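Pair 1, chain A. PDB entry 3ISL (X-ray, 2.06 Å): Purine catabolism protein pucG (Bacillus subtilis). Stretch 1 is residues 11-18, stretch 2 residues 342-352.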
# COMPACT_ATOMS: atom_id res chain seq x y z
N LEU A 11 11.83 2.49 -21.62
CA LEU A 11 10.55 1.85 -21.85
C LEU A 11 10.77 0.36 -22.09
O LEU A 11 11.36 -0.02 -23.11
CB LEU A 11 9.77 2.46 -23.05
CG LEU A 11 9.37 3.92 -22.99
CD1 LEU A 11 8.78 4.35 -24.37
CD2 LEU A 11 8.36 4.16 -21.88
N ARG A 12 10.29 -0.46 -21.15
CA ARG A 12 10.56 -1.93 -21.22
C ARG A 12 9.46 -2.62 -21.95
O ARG A 12 8.35 -2.10 -22.11
CB ARG A 12 10.66 -2.55 -19.79
CG ARG A 12 11.76 -1.97 -18.89
CD ARG A 12 13.07 -1.95 -19.57
NE ARG A 12 14.21 -1.99 -18.65
CZ ARG A 12 15.48 -1.83 -19.02
NH1 ARG A 12 15.77 -1.51 -20.29
NH2 ARG A 12 16.45 -1.99 -18.15
N THR A 13 9.79 -3.81 -22.42
CA THR A 13 8.80 -4.75 -22.91
C THR A 13 8.70 -5.78 -21.82
O THR A 13 9.59 -6.58 -21.68
CB THR A 13 9.32 -5.39 -24.16
OG1 THR A 13 9.44 -4.36 -25.15
CG2 THR A 13 8.37 -6.50 -24.66
N ILE A 14 7.60 -5.81 -21.08
CA ILE A 14 7.59 -6.66 -19.89
C ILE A 14 6.82 -7.95 -20.10
O ILE A 14 5.57 -7.95 -20.29
CB ILE A 14 7.03 -5.97 -18.63
CG1 ILE A 14 7.87 -4.73 -18.33
CG2 ILE A 14 7.07 -6.98 -17.41
CD1 ILE A 14 7.30 -3.83 -17.13
N MET A 15 7.57 -9.04 -20.04
CA MET A 15 7.02 -10.34 -20.29
C MET A 15 7.34 -11.31 -19.14
O MET A 15 7.64 -12.49 -19.38
CB MET A 15 7.54 -10.87 -21.70
CG MET A 15 6.87 -10.09 -22.92
SD MET A 15 5.01 -9.99 -22.89
CE MET A 15 4.55 -11.40 -23.90
N THR A 16 7.28 -10.81 -17.91
CA THR A 16 7.42 -11.63 -16.70
C THR A 16 6.00 -11.98 -16.23
O THR A 16 5.02 -11.46 -16.79
CB THR A 16 8.05 -10.83 -15.59
OG1 THR A 16 7.17 -9.74 -15.23
CG2 THR A 16 9.43 -10.28 -16.02
N PRO A 17 5.87 -12.82 -15.19
CA PRO A 17 4.59 -12.99 -14.49
C PRO A 17 4.19 -11.90 -13.48
O PRO A 17 3.33 -12.13 -12.64
CB PRO A 17 4.75 -14.35 -13.77
CG PRO A 17 5.84 -15.11 -14.52
CD PRO A 17 6.81 -13.95 -14.91
N GLY A 18 4.79 -10.70 -13.58
CA GLY A 18 4.41 -9.56 -12.78
C GLY A 18 5.61 -8.97 -12.09
O GLY A 18 6.55 -9.69 -11.76
N LEU A 342 18.76 -10.07 -22.80
CA LEU A 342 17.46 -9.69 -23.32
C LEU A 342 17.08 -8.31 -22.79
O LEU A 342 16.61 -7.46 -23.54
CB LEU A 342 16.39 -10.69 -22.86
CG LEU A 342 15.85 -11.75 -23.77
CD1 LEU A 342 14.42 -12.18 -23.20
CD2 LEU A 342 15.68 -11.13 -25.14
N LEU A 343 17.28 -8.14 -21.48
CA LEU A 343 16.99 -6.88 -20.78
C LEU A 343 17.90 -5.76 -21.26
O LEU A 343 17.42 -4.70 -21.64
CB LEU A 343 17.09 -7.04 -19.24
CG LEU A 343 16.46 -5.83 -18.49
CD1 LEU A 343 15.02 -5.51 -18.95
CD2 LEU A 343 16.49 -6.02 -16.92
N ALA A 344 19.20 -5.99 -21.25
CA ALA A 344 20.19 -4.93 -21.49
C ALA A 344 20.12 -4.49 -22.95
O ALA A 344 20.28 -3.32 -23.26
CB ALA A 344 21.67 -5.44 -21.13
N GLN A 345 19.81 -5.40 -23.86
CA GLN A 345 19.85 -4.98 -25.27
C GLN A 345 18.49 -4.66 -25.87
O GLN A 345 18.34 -3.68 -26.61
CB GLN A 345 20.55 -6.02 -26.12
CG GLN A 345 21.84 -6.43 -25.46
CD GLN A 345 22.98 -5.43 -25.60
OE1 GLN A 345 23.82 -5.33 -24.70
NE2 GLN A 345 23.06 -4.75 -26.72
N PHE A 346 17.51 -5.53 -25.60
CA PHE A 346 16.16 -5.33 -26.12
C PHE A 346 15.22 -4.64 -25.17
O PHE A 346 14.12 -4.28 -25.56
CB PHE A 346 15.58 -6.64 -26.57
CG PHE A 346 16.38 -7.34 -27.65
CD1 PHE A 346 15.89 -7.41 -28.96
CD2 PHE A 346 17.58 -8.00 -27.35
CE1 PHE A 346 16.60 -8.05 -29.98
CE2 PHE A 346 18.28 -8.66 -28.38
CZ PHE A 346 17.77 -8.69 -29.70
N GLY A 347 15.61 -4.44 -23.91
CA GLY A 347 14.66 -3.87 -22.96
C GLY A 347 13.54 -4.87 -22.67
O GLY A 347 12.49 -4.49 -22.15
N ILE A 348 13.74 -6.13 -23.05
CA ILE A 348 12.71 -7.17 -22.82
C ILE A 348 12.90 -7.87 -21.49
O ILE A 348 14.01 -8.30 -21.18
CB ILE A 348 12.79 -8.27 -23.92
CG1 ILE A 348 12.34 -7.67 -25.26
CG2 ILE A 348 11.97 -9.51 -23.51
CD1 ILE A 348 12.59 -8.70 -26.47
N GLU A 349 11.83 -7.98 -20.69
CA GLU A 349 12.00 -8.62 -19.37
C GLU A 349 11.26 -9.93 -19.30
O GLU A 349 10.07 -9.94 -19.53
CB GLU A 349 11.51 -7.70 -18.22
CG GLU A 349 12.20 -8.09 -16.90
CD GLU A 349 11.46 -7.53 -15.65
OE1 GLU A 349 10.47 -6.83 -15.83
OE2 GLU A 349 11.89 -7.79 -14.51
N ILE A 350 11.99 -11.00 -19.00
CA ILE A 350 11.44 -12.32 -18.63
C ILE A 350 11.97 -12.70 -17.25
O ILE A 350 12.92 -12.12 -16.76
CB ILE A 350 11.73 -13.47 -19.68
CG1 ILE A 350 13.23 -13.85 -19.68
CG2 ILE A 350 11.11 -13.07 -21.08
CD1 ILE A 350 13.65 -15.00 -20.78
N ALA A 351 11.33 -13.68 -16.63
CA ALA A 351 11.64 -14.05 -15.25
C ALA A 351 12.55 -15.27 -15.20
O ALA A 351 12.41 -16.19 -16.00
CB ALA A 351 10.34 -14.29 -14.50
N SER A 352 13.49 -15.28 -14.26
CA SER A 352 14.20 -16.52 -13.93
C SER A 352 13.40 -17.22 -12.84
O SER A 352 12.32 -16.76 -12.46
CB SER A 352 15.62 -16.23 -13.40
OG SER A 352 16.57 -16.16 -14.46
O HOH W 1 18.20 -1.59 -21.65
O HOH W 2 11.96 -3.14 -25.12
O HOH W 3 8.12 -7.73 -14.22

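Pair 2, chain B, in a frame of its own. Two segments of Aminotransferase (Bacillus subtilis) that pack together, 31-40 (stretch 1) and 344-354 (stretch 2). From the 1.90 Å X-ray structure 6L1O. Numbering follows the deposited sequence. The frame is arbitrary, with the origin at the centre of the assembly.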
# COMPACT_ATOMS: atom_id res chain seq x y z
N GLY B 31 -23.45 0.61 -27.62
CA GLY B 31 -23.39 -0.55 -28.49
C GLY B 31 -22.07 -0.82 -29.17
O GLY B 31 -21.93 -1.84 -29.83
N ALA B 32 -21.10 0.07 -29.01
CA ALA B 32 -19.77 -0.13 -29.62
C ALA B 32 -19.03 -1.37 -29.06
O ALA B 32 -19.03 -1.58 -27.83
CB ALA B 32 -18.91 1.13 -29.42
N HIS B 33 -18.43 -2.18 -29.96
CA HIS B 33 -17.53 -3.29 -29.56
C HIS B 33 -16.08 -2.82 -29.75
O HIS B 33 -15.60 -2.74 -30.88
CB HIS B 33 -17.74 -4.56 -30.40
N ILE B 34 -15.41 -2.50 -28.65
CA ILE B 34 -14.09 -1.83 -28.73
C ILE B 34 -12.95 -2.83 -28.62
O ILE B 34 -12.95 -3.70 -27.78
CB ILE B 34 -14.00 -0.67 -27.70
CG1 ILE B 34 -14.95 0.47 -28.13
CG2 ILE B 34 -12.57 -0.13 -27.63
CD1 ILE B 34 -14.97 1.67 -27.23
N ILE B 35 -11.97 -2.69 -29.51
CA ILE B 35 -10.71 -3.42 -29.38
C ILE B 35 -9.66 -2.53 -28.74
O ILE B 35 -9.27 -1.51 -29.33
CB ILE B 35 -10.17 -3.81 -30.75
CG1 ILE B 35 -11.07 -4.90 -31.33
CG2 ILE B 35 -8.73 -4.28 -30.64
CD1 ILE B 35 -10.46 -5.44 -32.57
N ASN B 36 -9.19 -2.94 -27.57
CA ASN B 36 -8.35 -2.08 -26.73
C ASN B 36 -6.85 -2.50 -26.76
O ASN B 36 -6.44 -3.38 -26.06
CB ASN B 36 -8.92 -2.06 -25.32
CG ASN B 36 -8.05 -1.27 -24.35
OD1 ASN B 36 -7.18 -0.49 -24.75
ND2 ASN B 36 -8.27 -1.50 -23.07
N LEU B 37 -6.08 -1.83 -27.58
CA LEU B 37 -4.63 -2.02 -27.56
C LEU B 37 -3.93 -0.85 -26.83
O LEU B 37 -2.79 -0.52 -27.16
CB LEU B 37 -4.10 -2.18 -28.96
CG LEU B 37 -4.78 -3.24 -29.82
CD1 LEU B 37 -4.06 -3.42 -31.14
CD2 LEU B 37 -4.94 -4.57 -29.09
N GLY B 38 -4.64 -0.24 -25.89
CA GLY B 38 -4.11 0.97 -25.25
C GLY B 38 -3.46 0.80 -23.90
O GLY B 38 -2.97 1.78 -23.35
N GLN B 39 -3.51 -0.41 -23.33
CA GLN B 39 -3.16 -0.60 -21.91
C GLN B 39 -2.17 -1.73 -21.77
O GLN B 39 -1.99 -2.49 -22.66
CB GLN B 39 -4.41 -0.89 -21.04
CG GLN B 39 -5.34 0.29 -20.97
CD GLN B 39 -6.55 0.04 -20.15
OE1 GLN B 39 -7.32 -0.87 -20.42
NE2 GLN B 39 -6.74 0.85 -19.10
N GLY B 40 -1.51 -1.80 -20.65
CA GLY B 40 -0.44 -2.72 -20.41
C GLY B 40 -0.83 -3.91 -19.53
O GLY B 40 -0.03 -4.35 -18.71
N LEU B 344 -9.24 7.31 -34.37
CA LEU B 344 -9.28 5.84 -34.46
C LEU B 344 -10.32 5.28 -33.54
O LEU B 344 -10.94 4.27 -33.88
CB LEU B 344 -7.92 5.21 -34.12
CG LEU B 344 -6.76 5.38 -35.04
CD1 LEU B 344 -5.59 4.57 -34.52
CD2 LEU B 344 -7.06 5.06 -36.49
N LEU B 345 -10.51 5.91 -32.35
CA LEU B 345 -11.53 5.51 -31.45
C LEU B 345 -12.95 5.77 -32.04
O LEU B 345 -13.80 4.91 -32.01
CB LEU B 345 -11.38 6.21 -30.10
CG LEU B 345 -12.45 5.92 -29.04
CD1 LEU B 345 -12.66 4.42 -28.83
CD2 LEU B 345 -12.13 6.63 -27.75
N GLU B 346 -13.15 6.96 -32.60
CA GLU B 346 -14.46 7.33 -33.10
C GLU B 346 -14.85 6.54 -34.36
O GLU B 346 -16.00 6.07 -34.51
CB GLU B 346 -14.47 8.82 -33.35
CG GLU B 346 -15.83 9.42 -33.66
CD GLU B 346 -15.81 10.94 -33.59
OE1 GLU B 346 -15.60 11.50 -32.48
OE2 GLU B 346 -16.01 11.58 -34.64
N HIS B 347 -13.92 6.37 -35.27
CA HIS B 347 -14.23 5.81 -36.60
C HIS B 347 -13.92 4.33 -36.76
O HIS B 347 -14.36 3.73 -37.73
CB HIS B 347 -13.48 6.62 -37.66
CG HIS B 347 -14.02 8.02 -37.80
ND1 HIS B 347 -13.61 9.06 -36.99
CD2 HIS B 347 -15.00 8.52 -38.59
CE1 HIS B 347 -14.29 10.15 -37.31
NE2 HIS B 347 -15.13 9.85 -38.28
N ALA B 348 -13.10 3.77 -35.87
CA ALA B 348 -12.77 2.33 -35.95
C ALA B 348 -13.09 1.58 -34.67
O ALA B 348 -12.94 0.36 -34.61
CB ALA B 348 -11.30 2.17 -36.29
N HIS B 349 -13.54 2.31 -33.64
CA HIS B 349 -13.72 1.74 -32.32
C HIS B 349 -12.54 0.91 -31.83
O HIS B 349 -12.72 -0.20 -31.30
CB HIS B 349 -15.00 0.92 -32.29
CG HIS B 349 -16.22 1.73 -32.54
ND1 HIS B 349 -17.45 1.16 -32.77
CD2 HIS B 349 -16.41 3.07 -32.60
CE1 HIS B 349 -18.35 2.11 -32.94
NE2 HIS B 349 -17.75 3.28 -32.83
N VAL B 350 -11.34 1.46 -32.00
CA VAL B 350 -10.11 0.85 -31.40
C VAL B 350 -9.41 1.86 -30.49
O VAL B 350 -9.54 3.08 -30.69
CB VAL B 350 -9.15 0.38 -32.48
CG1 VAL B 350 -9.86 -0.65 -33.37
CG2 VAL B 350 -8.58 1.51 -33.32
N VAL B 351 -8.68 1.35 -29.50
CA VAL B 351 -7.91 2.18 -28.57
C VAL B 351 -6.45 1.96 -28.73
O VAL B 351 -5.95 0.82 -28.63
CB VAL B 351 -8.30 1.90 -27.11
CG1 VAL B 351 -7.43 2.74 -26.13
CG2 VAL B 351 -9.76 2.18 -26.92
N VAL B 352 -5.75 3.04 -29.05
CA VAL B 352 -4.27 3.14 -28.88
C VAL B 352 -3.96 4.26 -27.86
O VAL B 352 -4.81 5.12 -27.61
CB VAL B 352 -3.53 3.39 -30.19
CG1 VAL B 352 -3.81 2.26 -31.17
CG2 VAL B 352 -3.94 4.73 -30.80
N THR B 353 -2.77 4.25 -27.27
CA THR B 353 -2.44 5.28 -26.30
C THR B 353 -1.78 6.45 -27.03
O THR B 353 -0.76 6.25 -27.67
CB THR B 353 -1.47 4.78 -25.23
OG1 THR B 353 -1.83 3.48 -24.81
CG2 THR B 353 -1.48 5.75 -24.01
N PRO B 354 -2.32 7.66 -26.88
CA PRO B 354 -1.66 8.77 -27.56
C PRO B 354 -0.34 9.07 -26.91
O PRO B 354 -0.23 9.05 -25.68
CB PRO B 354 -2.68 9.94 -27.42
CG PRO B 354 -3.52 9.57 -26.26
CD PRO B 354 -3.51 8.09 -26.11
O HOH W 4 -18.01 -1.71 -32.72

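Pairs 1 and 2 share one backbone arrangement: the last turn of a helix, a residue with positive phi, and a short strand that runs parallel to a strand from a distant part of the same chain. N, CA and C atoms of 14 central residues superpose with an RMSD of 0.7 Å. The register is the same, with Thr A13 bridging Ile A348 and Ile A14 bridging Glu A349 in pair 1, and Ile B35 bridging Val B350 and Asn B36 bridging Val B351 in pair 2.

Three backbone hydrogen bonds recur at matched positions. Thr A13 N donates to Gly A347 O (2.8 Å), as Ile B35 N does to His B349 O (3.2 Å). Glu A349 N donates to Thr A13 O (2.8 Å), and Val B351 N to Ile B35 O (2.9 Å). Met A15 N reaches Glu A349 O at 2.7 Å; its counterpart, Leu B37 N to Val B351 O at 2.9 Å, is weak, with an angle of 129°.

The helix ends differ in the residue that leaves helical geometry. Gly A347 (phi 68°) has no side chain, and the guanidinium of Arg A12 lies close to its CA, with Arg A12 NH1 3.7 Å from Gly A347 CA. Matched His B349 (phi 47°) has a side chain, and its CA-to-CB bond points toward stretch 1; Ala B32 CB sits over one face of its imidazole, 3.9 Å from the ring centroid, while water 4 links His B33 N (2.8 Å) to His B349 ND1 (2.9 Å).

Arg A12 and Ile B34 coincide within 0.2 Å at CA, and both meet the matched leucine of the helix. Leu A343 CD1 covers one face of the guanidinium, 3.6 Å from Arg A12 NE, and water 1 joins Arg A12 NH1 (2.8 Å) to Ala A344 O (3.1 Å). Ile B34 makes a purely apolar version, CD1 to Leu B345 CD1 at 3.9 Å, and also packs CG2 against Val B351 CG2 at 3.7 Å.

On the sheet face of Thr A13 and Ile A348, CB of the first lies 3.9 Å from CG1 of the second; Ile B35 CB and Val B350 CG1 are 4.1 Å apart. Thr A13 OG1 additionally binds water 2 (2.8 Å), which donates to Phe A346 O (2.5 Å), whereas the side chain of Ile B35 has no polar atom.

The opposite face carries Ile A14 and Glu A349, matched by Asn B36 and Val B351, so the polar residue changes strand. Ile A14 CG2 approaches Glu A349 OE1 at 3.8 Å; Asn B36 OD1 lies 3.5 Å from Val B351 CG1 and accepts from Gly B38 N (2.8 Å).

At the next inward position, Thr A16 CG2 lies 3.4 Å from Glu A349 CD, and water 3 joins Thr A16 OG1 (2.4 Å) to Glu A349 OE1 (3.0 Å). Gly B38 leaves this space to valine: an ideal CB would fall 2.5 Å from Val B351 CG1, a clash. Beyond it, Ala A351 CB packs on Pro A17 CD at 3.6 Å, while matched Thr B353 brings OG1 within 2.5 Å of Gly B38 O.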